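Local coordinates for tyrosyl-tRNA synthetase (Pyrococcus horikoshii, PDB 2CYC), which activates L-tyrosine with ATP and transfers it to the acceptor end of tRNA(Tyr), working as a homodimeric class I aminoacyl-tRNA synthetase, at the interface of chains A and B. Sequence-based numbering; all coordinates share one arbitrary frame. Chains: chain A/B, tyrosyl-tRNA synthetase.

The interface of chains A and B. Residues chain A 78-79, 81, 164; chain B 135, 139.
The side-chain amino group of B:Lys139 is gripped by two oxygens of the other subunit, a compact case of how a lysine can cap a largely apolar patch of the dimer interface. Its NZ donates to OD1 of the A:Asp81 carboxylate at 3.1 Å, a salt bridge as well as a hydrogen bond, reaching that oxygen from above the carboxylate plane, 35° out of it. The same NZ donates to the backbone O of A:Trp78 at 3.2 Å; the nitrogen approaches at a C=O...N angle of 136° and lies tilted from the carbonyl plane. That carbonyl lies at the end of helix 74-79, so the positive charge would probably also suit the negative end of the helix dipole. The lysine chain is extended at first, with CD anti to CA, then bends at its last two torsions, which turns the amine toward the two acceptors while CD rests over one face of the A:Trp78 indole, near its rim, 3.5 Å from NE1. Nearer the backbone, CG packs on CB of A:Ala164 at 3.6 Å. With an alanine in place of this lysine, the A:Asp81 carboxylate would probably lose its cross-subunit countercharge and the indole its aliphatic cover near NE1. Next to the lysine, the CG2 methyl of B:Ile135 sits over the face of the six-membered ring of A:Trp78, 3.9 Å from its centroid, as a CH-pi contact. This methyl also touches CG1 of A:Ile79 at 3.5 Å, the two isoleucine side chains crossing at about a right angle, so it is shared between aromatic and aliphatic partners. In the fold, the patch brings the end of helix 74-79, the following loop and the start of helix 164-178 of one catalytic domain against helix 128-138 and the residue just after it in the other, and two-fold symmetry repeats it across the homodimer interface.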
loop_
_atom_site.group_PDB
_atom_site.type_symbol
_atom_site.label_atom_id
_atom_site.label_comp_id
_atom_site.label_asym_id
_atom_site.label_seq_id
_atom_site.Cartn_x
_atom_site.Cartn_y
_atom_site.Cartn_z
ATOM N N TRP A 78 -2.281 14.536 1.404
ATOM C CA TRP A 78 -2.195 14.536 -0.053
ATOM C C TRP A 78 -3.074 13.386 -0.572
ATOM O O TRP A 78 -3.877 13.556 -1.494
ATOM C CB TRP A 78 -0.725 14.352 -0.451
ATOM C CG TRP A 78 -0.460 13.857 -1.850
ATOM C CD1 TRP A 78 -1.060 14.279 -3.009
ATOM C CD2 TRP A 78 0.509 12.870 -2.234
ATOM N NE1 TRP A 78 -0.520 13.613 -4.090
ATOM C CE2 TRP A 78 0.443 12.742 -3.644
ATOM C CE3 TRP A 78 1.431 12.079 -1.519
ATOM C CZ2 TRP A 78 1.263 11.850 -4.361
ATOM C CZ3 TRP A 78 2.250 11.194 -2.227
ATOM C CH2 TRP A 78 2.157 11.086 -3.642
ATOM N N ILE A 79 -2.923 12.223 0.050
ATOM C CA ILE A 79 -3.699 11.040 -0.305
ATOM C C ILE A 79 -5.183 11.299 -0.081
ATOM O O ILE A 79 -6.032 10.901 -0.887
ATOM C CB ILE A 79 -3.284 9.836 0.568
ATOM C CG1 ILE A 79 -1.940 9.287 0.081
ATOM C CG2 ILE A 79 -4.381 8.774 0.563
ATOM C CD1 ILE A 79 -1.389 8.176 0.968
ATOM N N ASP A 81 -6.773 13.948 -0.396
ATOM C CA ASP A 81 -7.200 15.100 -1.195
ATOM C C ASP A 81 -7.389 16.431 -0.468
ATOM O O ASP A 81 -8.276 17.204 -0.818
ATOM C CB ASP A 81 -8.493 14.765 -1.945
ATOM C CG ASP A 81 -8.340 13.564 -2.857
ATOM O OD1 ASP A 81 -7.351 13.521 -3.623
ATOM O OD2 ASP A 81 -9.207 12.668 -2.810
ATOM N N ALA A 164 -4.982 4.423 -3.149
ATOM C CA ALA A 164 -4.107 5.120 -2.209
ATOM C C ALA A 164 -4.771 5.357 -0.860
ATOM O O ALA A 164 -4.101 5.310 0.171
ATOM C CB ALA A 164 -3.630 6.460 -2.800
ATOM N N ILE B 135 2.360 5.613 -4.327
ATOM C CA ILE B 135 1.187 6.365 -3.882
ATOM C C ILE B 135 0.604 7.140 -5.066
ATOM O O ILE B 135 -0.609 7.128 -5.294
ATOM C CB ILE B 135 1.544 7.373 -2.750
ATOM C CG1 ILE B 135 2.017 6.625 -1.501
ATOM C CG2 ILE B 135 0.333 8.217 -2.402
ATOM C CD1 ILE B 135 0.994 5.639 -0.949
ATOM N N LYS B 139 -3.227 6.640 -6.485
ATOM C CA LYS B 139 -4.263 7.674 -6.469
ATOM C C LYS B 139 -5.007 7.656 -7.801
ATOM O O LYS B 139 -6.062 8.273 -7.930
ATOM C CB LYS B 139 -3.659 9.072 -6.269
ATOM C CG LYS B 139 -3.182 9.380 -4.855
ATOM C CD LYS B 139 -2.584 10.801 -4.735
ATOM C CE LYS B 139 -3.592 11.913 -5.051
ATOM N NZ LYS B 139 -4.749 11.956 -4.107
#